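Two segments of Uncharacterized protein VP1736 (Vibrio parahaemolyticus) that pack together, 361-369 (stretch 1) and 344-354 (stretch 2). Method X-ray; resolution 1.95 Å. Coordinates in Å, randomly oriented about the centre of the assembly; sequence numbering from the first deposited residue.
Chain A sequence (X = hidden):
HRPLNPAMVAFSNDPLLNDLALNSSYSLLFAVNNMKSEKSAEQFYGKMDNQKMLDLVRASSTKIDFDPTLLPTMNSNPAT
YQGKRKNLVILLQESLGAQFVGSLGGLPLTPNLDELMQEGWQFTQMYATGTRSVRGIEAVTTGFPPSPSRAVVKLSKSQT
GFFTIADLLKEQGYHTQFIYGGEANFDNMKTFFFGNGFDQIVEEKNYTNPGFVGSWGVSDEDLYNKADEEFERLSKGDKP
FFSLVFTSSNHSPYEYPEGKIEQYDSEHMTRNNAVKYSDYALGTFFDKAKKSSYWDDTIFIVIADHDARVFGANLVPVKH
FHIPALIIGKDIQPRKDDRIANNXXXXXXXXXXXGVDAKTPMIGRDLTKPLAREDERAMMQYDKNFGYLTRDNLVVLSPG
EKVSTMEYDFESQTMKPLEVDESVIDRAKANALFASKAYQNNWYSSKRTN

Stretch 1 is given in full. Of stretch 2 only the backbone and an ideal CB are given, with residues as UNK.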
# COMPACT_ATOMS: atom_id res chain seq x y z
N PRO A 361 1.43 15.20 7.26
CA PRO A 361 1.47 15.79 5.93
C PRO A 361 0.89 14.89 4.83
O PRO A 361 0.98 15.24 3.66
CB PRO A 361 2.97 16.03 5.71
CG PRO A 361 3.62 14.92 6.45
CD PRO A 361 2.77 14.73 7.69
N MSE A 362 0.30 13.75 5.20
CA MSE A 362 -0.27 12.82 4.21
C MSE A 362 -1.42 13.44 3.42
O MSE A 362 -2.33 14.04 3.99
CB MSE A 362 -0.76 11.53 4.87
CG MSE A 362 0.30 10.77 5.64
SE MSE A 362 -0.30 8.97 6.09
CE MSE A 362 -1.44 9.37 7.62
N ILE A 363 -1.38 13.29 2.10
CA ILE A 363 -2.42 13.82 1.24
C ILE A 363 -3.41 12.73 0.81
O ILE A 363 -4.41 13.02 0.14
CB ILE A 363 -1.85 14.58 0.02
CG1 ILE A 363 -1.08 13.64 -0.91
CG2 ILE A 363 -0.98 15.73 0.50
CD1 ILE A 363 -0.71 14.25 -2.25
N GLY A 364 -3.15 11.49 1.21
CA GLY A 364 -4.09 10.39 0.99
C GLY A 364 -5.38 10.55 1.79
O GLY A 364 -5.39 11.18 2.84
N ARG A 365 -6.44 9.93 1.29
CA ARG A 365 -7.80 10.14 1.77
C ARG A 365 -8.13 9.20 2.93
O ARG A 365 -7.71 8.04 2.94
CB ARG A 365 -8.80 9.90 0.64
CG ARG A 365 -8.90 11.02 -0.39
CD ARG A 365 -7.72 11.07 -1.39
NE ARG A 365 -7.95 12.11 -2.39
CZ ARG A 365 -8.69 11.94 -3.49
NH1 ARG A 365 -9.25 10.76 -3.76
NH2 ARG A 365 -8.88 12.96 -4.34
N ASP A 366 -8.87 9.72 3.90
CA ASP A 366 -9.48 8.91 4.95
C ASP A 366 -10.78 8.43 4.36
O ASP A 366 -11.76 9.17 4.26
CB ASP A 366 -9.72 9.75 6.20
CG ASP A 366 -10.47 9.00 7.31
OD1 ASP A 366 -10.93 7.85 7.10
OD2 ASP A 366 -10.61 9.57 8.41
N LEU A 367 -10.80 7.17 3.95
CA LEU A 367 -11.93 6.67 3.18
C LEU A 367 -13.07 6.16 4.06
O LEU A 367 -14.06 5.63 3.55
CB LEU A 367 -11.48 5.63 2.16
CG LEU A 367 -10.57 6.21 1.06
CD1 LEU A 367 -9.80 5.13 0.32
CD2 LEU A 367 -11.35 7.12 0.09
N THR A 368 -12.93 6.32 5.37
CA THR A 368 -14.03 6.08 6.29
C THR A 368 -15.04 7.22 6.16
O THR A 368 -16.17 7.12 6.63
CB THR A 368 -13.60 5.99 7.78
OG1 THR A 368 -13.07 7.26 8.20
CG2 THR A 368 -12.58 4.87 8.01
N LYS A 369 -14.61 8.30 5.49
CA LYS A 369 -15.41 9.49 5.30
C LYS A 369 -15.81 9.62 3.83
O LYS A 369 -15.14 9.04 2.96
CB LYS A 369 -14.64 10.73 5.78
CG LYS A 369 -14.36 10.67 7.29
CD LYS A 369 -13.45 11.78 7.75
CE LYS A 369 -13.40 11.78 9.27
NZ LYS A 369 -12.22 12.51 9.78
N UNK A 344 -1.71 4.64 -1.03
CA UNK A 344 -1.39 5.79 -0.16
C UNK A 344 -2.61 6.36 0.62
O UNK A 344 -2.43 7.13 1.57
CB UNK A 344 -0.78 6.90 -1.01
N UNK A 345 -3.82 5.96 0.23
CA UNK A 345 -5.03 6.31 1.00
C UNK A 345 -5.23 5.37 2.18
O UNK A 345 -6.04 5.64 3.08
CB UNK A 345 -6.27 6.27 0.10
N UNK A 346 -4.51 4.26 2.18
CA UNK A 346 -4.70 3.29 3.23
C UNK A 346 -4.21 3.77 4.61
O UNK A 346 -4.95 3.66 5.58
CB UNK A 346 -3.98 1.99 2.85
N UNK A 347 -3.00 4.37 4.69
CA UNK A 347 -2.61 4.77 6.05
C UNK A 347 -3.55 5.78 6.72
O UNK A 347 -3.86 5.57 7.88
CB UNK A 347 -1.20 5.36 6.01
N UNK A 348 -3.98 6.86 6.01
CA UNK A 348 -5.00 7.75 6.63
C UNK A 348 -6.31 7.05 6.99
O UNK A 348 -6.90 7.31 8.04
CB UNK A 348 -5.31 8.91 5.68
N UNK A 349 -6.76 6.14 6.11
CA UNK A 349 -7.95 5.33 6.40
C UNK A 349 -7.78 4.45 7.65
O UNK A 349 -8.67 4.40 8.51
CB UNK A 349 -8.28 4.45 5.19
N UNK A 350 -6.63 3.78 7.75
CA UNK A 350 -6.39 2.83 8.84
C UNK A 350 -6.25 3.52 10.19
O UNK A 350 -6.81 3.04 11.19
CB UNK A 350 -5.13 2.01 8.55
N UNK A 351 -5.52 4.64 10.23
CA UNK A 351 -5.42 5.44 11.46
C UNK A 351 -6.79 5.86 11.98
O UNK A 351 -7.05 5.87 13.20
CB UNK A 351 -4.56 6.68 11.21
N UNK A 352 -7.67 6.19 11.04
CA UNK A 352 -9.01 6.63 11.36
C UNK A 352 -9.80 5.47 11.94
O UNK A 352 -10.57 5.66 12.89
CB UNK A 352 -9.71 7.20 10.12
N UNK A 353 -9.60 4.28 11.38
CA UNK A 353 -10.29 3.07 11.85
C UNK A 353 -9.83 2.59 13.22
O UNK A 353 -10.61 2.00 13.98
CB UNK A 353 -10.09 1.94 10.84
N UNK A 354 -8.56 2.83 13.54
CA UNK A 354 -7.99 2.33 14.81
C UNK A 354 -8.13 3.32 15.97
O UNK A 354 -7.71 3.04 17.09
CB UNK A 354 -6.51 2.00 14.61

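Stretch 1 has no regular helix or strand and ends in a type I beta turn from D366 to K369; it lies along a segment that is helical over most of its length. At position 344, CA-to-CB points sideways, and the ideal CB lies 5.2 Å from G364 CA, leaving room for a medium or long apolar chain; the residue is I344. Its backbone makes the closer approach, with I344 O joined to G364 N through a water.

Position 345 is more telling. R365 N points its hydrogen into this region, and the ideal CB is 3.7 Å from L367 CD1, so a short acceptor such as Asp or Asn would suit, with Ser also conceivable. D345 is deposited: R365 N donates to D345 OD1 at 2.9 Å, and D345 OD2 reaches R365 NH1 through a second water.

The CB of 346 points away, which leaves the choice broad, a long flexible side chain being one of many that would suit. Selenomethionine M346 curls back so that its CE meets L367 CD1 at 3.6 Å.

At 347 the ideal CB is 3.7 Å from M362 SE, and a compact apolar group fits; phi of -61° also permits proline. P347 CB packs against M362 SE at 3.7 Å.

Position 348 points toward stretch 1, its ideal CB 3.6 Å from G364 O and 3.7 Å from R365 O. Small or compact side chains such as Ala, Ser or Pro are plausible, and phi of -59° is again compatible with proline. P348 packs against the glycine, its CG 3.3 Å from G364 O, while CD touches M362 SE at 3.7 Å. An ideal CB on G364 would come within 3.2 Å of P348 CG and 2.2 Å of I344 O, so the close approach depends on the missing side chain.

At 349 the ideal CB is 3.9 Å from L367 N, a backbone donor, favouring Ser or Thr. T349, with chi1 in m, accepts from L367 N through OG1 at 2.9 Å.

Position 350 points away and meets nothing of stretch 1, which does not discriminate among side chains there; it is L350. At 351 CA-to-CB points sideways and the ideal CB lies 5.5 Å from M362 CE, a gap suited to a longer apolar chain: L351 closes it, CD1 to M362 CE at 3.8 Å.

Position 352 faces D366, with the ideal CB only 3.1 Å from D366 OD2. A small donor is indicated, Ser above all, and S352 OG donates to D366 OD2 at 2.6 Å.

Beside T368 CG2, 4.8 Å from its ideal CB, 353 could hold a branched or longer apolar residue; L353 CG reaches T368 CG2 at 3.6 Å. Position 354 is out of reach, and stretch 1 would accept any side chain there; it is I354.

Stretch 2, residues 344-354: IDMPPTLLSLI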
# COMPACT_ATOMS: atom_id res chain seq x y z
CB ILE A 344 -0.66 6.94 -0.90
CG1 ILE A 344 -1.56 7.56 -1.97
CG2 ILE A 344 0.67 6.47 -1.52
CD1 ILE A 344 -1.14 8.93 -2.38
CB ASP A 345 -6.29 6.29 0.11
CG ASP A 345 -6.17 7.20 -1.10
OD1 ASP A 345 -5.59 8.28 -0.97
OD2 ASP A 345 -6.68 6.84 -2.19
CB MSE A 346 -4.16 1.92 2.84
CG MSE A 346 -4.92 1.29 1.68
SE MSE A 346 -6.80 0.87 2.11
CE MSE A 346 -7.67 2.54 1.52
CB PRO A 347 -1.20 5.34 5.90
CG PRO A 347 -0.76 5.04 4.52
CD PRO A 347 -1.88 4.45 3.73
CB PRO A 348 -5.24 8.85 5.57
CG PRO A 348 -4.32 8.54 4.41
CD PRO A 348 -3.38 7.46 4.80
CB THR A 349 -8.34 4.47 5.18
OG1 THR A 349 -8.54 5.31 4.04
CG2 THR A 349 -9.61 3.66 5.46
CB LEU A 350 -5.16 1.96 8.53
CG LEU A 350 -5.28 1.04 7.30
CD1 LEU A 350 -3.90 0.65 6.77
CD2 LEU A 350 -6.14 -0.18 7.57
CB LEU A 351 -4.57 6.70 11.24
CG LEU A 351 -3.06 6.57 11.07
CD1 LEU A 351 -2.47 7.96 11.01
CD2 LEU A 351 -2.40 5.75 12.19
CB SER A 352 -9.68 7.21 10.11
OG SER A 352 -10.87 7.93 10.43
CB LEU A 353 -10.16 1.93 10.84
CG LEU A 353 -11.08 2.01 9.62
CD1 LEU A 353 -10.59 1.10 8.50
CD2 LEU A 353 -12.51 1.66 10.03
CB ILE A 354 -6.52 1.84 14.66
CG1 ILE A 354 -5.57 2.98 14.30
CG2 ILE A 354 -6.44 0.68 13.67
CD1 ILE A 354 -4.09 2.62 14.41
O HOH W 1 -1.14 9.59 2.07
O HOH W 2 -9.24 8.03 -2.85
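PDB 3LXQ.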